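Side-chain contact in tryptophan halogenase (PDB 2PYX), which probably halogenates tryptophan as an FAD-dependent enzyme: residues F407-Y412 and D434-M439. Sequence-based numbering, arbitrary orientation.
Sequences FLKLHY and DSLQAM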
loop_
_atom_site.group_PDB
_atom_site.type_symbol
_atom_site.label_atom_id
_atom_site.label_comp_id
_atom_site.label_asym_id
_atom_site.label_seq_id
_atom_site.Cartn_x
_atom_site.Cartn_y
_atom_site.Cartn_z
ATOM N N PHE A 407 -7.331 -7.461 -8.017
ATOM C CA PHE A 407 -6.331 -6.628 -8.689
ATOM C C PHE A 407 -4.968 -7.327 -8.681
ATOM O O PHE A 407 -4.269 -7.369 -9.698
ATOM C CB PHE A 407 -6.244 -5.221 -8.074
ATOM C CG PHE A 407 -5.281 -4.310 -8.797
ATOM C CD1 PHE A 407 -5.335 -4.165 -10.170
ATOM C CD2 PHE A 407 -4.306 -3.619 -8.100
ATOM C CE1 PHE A 407 -4.442 -3.309 -10.839
ATOM C CE2 PHE A 407 -3.432 -2.759 -8.753
ATOM C CZ PHE A 407 -3.502 -2.614 -10.119
ATOM N N LEU A 408 -4.572 -7.855 -7.525
ATOM C CA LEU A 408 -3.303 -8.597 -7.458
ATOM C C LEU A 408 -3.333 -9.796 -8.369
ATOM O O LEU A 408 -2.424 -10.017 -9.149
ATOM C CB LEU A 408 -3.004 -9.016 -6.034
ATOM C CG LEU A 408 -2.271 -7.966 -5.197
ATOM C CD1 LEU A 408 -2.940 -6.595 -5.160
ATOM C CD2 LEU A 408 -2.015 -8.493 -3.785
ATOM N N LYS A 409 -4.412 -10.576 -8.308
ATOM C CA LYS A 409 -4.508 -11.779 -9.150
ATOM C C LYS A 409 -4.417 -11.443 -10.638
ATOM O O LYS A 409 -3.829 -12.207 -11.423
ATOM C CB LYS A 409 -5.800 -12.519 -8.852
ATOM C CG LYS A 409 -6.002 -13.804 -9.669
ATOM C CD LYS A 409 -4.854 -14.845 -9.410
ATOM C CE LYS A 409 -5.164 -16.151 -10.118
ATOM N NZ LYS A 409 -4.366 -17.335 -9.595
ATOM N N LEU A 410 -5.008 -10.317 -11.047
ATOM C CA LEU A 410 -4.923 -9.853 -12.442
ATOM C C LEU A 410 -3.484 -9.858 -12.959
ATOM O O LEU A 410 -3.246 -10.145 -14.114
ATOM C CB LEU A 410 -5.484 -8.413 -12.552
ATOM C CG LEU A 410 -5.513 -7.799 -13.970
ATOM C CD1 LEU A 410 -6.396 -8.547 -14.904
ATOM C CD2 LEU A 410 -5.969 -6.319 -13.922
ATOM N N HIS A 411 -2.534 -9.447 -12.108
ATOM C CA HIS A 411 -1.131 -9.338 -12.501
ATOM C C HIS A 411 -0.617 -10.690 -12.967
ATOM O O HIS A 411 0.252 -10.746 -13.865
ATOM C CB HIS A 411 -0.244 -8.850 -11.364
ATOM C CG HIS A 411 -0.475 -7.428 -10.931
ATOM N ND1 HIS A 411 -1.681 -6.996 -10.404
ATOM C CD2 HIS A 411 0.353 -6.356 -10.906
ATOM C CE1 HIS A 411 -1.560 -5.720 -10.054
ATOM N NE2 HIS A 411 -0.336 -5.309 -10.344
ATOM N N TYR A 412 -1.084 -11.757 -12.355
ATOM C CA TYR A 412 -0.651 -13.116 -12.707
ATOM C C TYR A 412 -1.425 -13.692 -13.868
ATOM O O TYR A 412 -0.881 -14.388 -14.723
ATOM C CB TYR A 412 -0.823 -14.063 -11.509
ATOM C CG TYR A 412 0.015 -13.721 -10.317
ATOM C CD1 TYR A 412 1.324 -14.166 -10.231
ATOM C CD2 TYR A 412 -0.458 -12.952 -9.251
ATOM C CE1 TYR A 412 2.089 -13.853 -9.157
ATOM C CE2 TYR A 412 0.326 -12.670 -8.151
ATOM C CZ TYR A 412 1.610 -13.116 -8.113
ATOM O OH TYR A 412 2.404 -12.826 -7.015
ATOM N N ASP A 434 -14.512 -15.500 -9.006
ATOM C CA ASP A 434 -15.569 -15.333 -9.970
ATOM C C ASP A 434 -15.706 -13.877 -10.389
ATOM O O ASP A 434 -15.997 -13.605 -11.551
ATOM C CB ASP A 434 -16.911 -15.761 -9.366
ATOM C CG ASP A 434 -17.008 -17.224 -9.109
ATOM O OD1 ASP A 434 -16.236 -18.025 -9.679
ATOM O OD2 ASP A 434 -17.950 -17.568 -8.339
ATOM N N SER A 435 -15.549 -12.944 -9.450
ATOM C CA SER A 435 -15.663 -11.521 -9.787
ATOM C C SER A 435 -14.631 -11.119 -10.846
ATOM O O SER A 435 -14.928 -10.367 -11.812
ATOM C CB SER A 435 -15.511 -10.677 -8.515
ATOM O OG SER A 435 -14.348 -11.088 -7.806
ATOM N N LEU A 436 -13.414 -11.632 -10.706
ATOM C CA LEU A 436 -12.355 -11.333 -11.683
ATOM C C LEU A 436 -12.605 -12.058 -12.989
ATOM O O LEU A 436 -12.352 -11.510 -14.070
ATOM C CB LEU A 436 -10.985 -11.726 -11.142
ATOM C CG LEU A 436 -9.790 -11.412 -12.061
ATOM C CD1 LEU A 436 -9.677 -9.938 -12.462
ATOM C CD2 LEU A 436 -8.506 -11.841 -11.397
ATOM N N GLN A 437 -13.081 -13.297 -12.935
ATOM C CA GLN A 437 -13.415 -14.010 -14.181
ATOM C C GLN A 437 -14.409 -13.183 -15.010
ATOM O O GLN A 437 -14.299 -13.110 -16.230
ATOM C CB GLN A 437 -14.001 -15.380 -13.875
ATOM C CG GLN A 437 -13.022 -16.418 -13.350
ATOM C CD GLN A 437 -13.638 -17.806 -13.145
ATOM O OE1 GLN A 437 -14.502 -18.234 -13.915
ATOM N NE2 GLN A 437 -13.192 -18.510 -12.117
ATOM N N ALA A 438 -15.391 -12.586 -14.336
ATOM C CA ALA A 438 -16.385 -11.788 -15.057
ATOM C C ALA A 438 -15.743 -10.597 -15.737
ATOM O O ALA A 438 -16.067 -10.237 -16.884
ATOM C CB ALA A 438 -17.504 -11.347 -14.147
HETATM N N MSE A 439 -14.827 -9.950 -15.032
HETATM C CA MSE A 439 -14.130 -8.793 -15.594
HETATM C C MSE A 439 -13.242 -9.156 -16.764
HETATM O O MSE A 439 -13.191 -8.456 -17.770
HETATM C CB MSE A 439 -13.321 -8.078 -14.539
HETATM C CG MSE A 439 -14.147 -7.314 -13.530
HETATM SE SE MSE A 439 -15.270 -5.875 -14.368
HETATM C CE MSE A 439 -16.368 -6.748 -14.152
#
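Leu436 alone of 434-439 reaches 407-412, where it meets Lys409 and Leu410. Contact between the segments is apolar, a small helix-helix contact through the methyls of one leucine. Methyl CD2 of Leu436 rests on the base of the lysine chain, 3.6 Å from CG of Lys409 and 3.8 Å from its CB. The two side chains cross at about a right angle. The same CD2 comes within 3.8 Å of the backbone N of Leu410. The other methyl, CD1, is 4.3 Å from CD1 of Leu410.

Polar bonds flank it. Lys409 starts toward Leu436, but a bend at chi2 (60°) turns its ammonium end away. There NZ is hydrogen-bonded to Val250 O, Ser431 OG and His426 ND1, which probably offset the cost of burying it. His411 ND1 donates to Phe407 O at 2.7 Å, in the imidazole plane but bent, with an N-H...O angle of 139°. CE1 of His411 stands 3.6 Å above the plane of the Phe407 ring, over its centre. NE2 is hydrogen-bonded to Glu361 OE2; Glu361 is predicted to bind L-tryptophan, and His411 probably helps position this carboxylate.

The contact joins the C-terminal end of helix 383-413 to the first turns of helix 434-443. Ser435 OG adds a hydrogen bond to Asp406 OD2. Helix 462-471 packs on Phe407, Leu410 and His411, while Phe94 of strand 87-95 meets His411 edge-to-face.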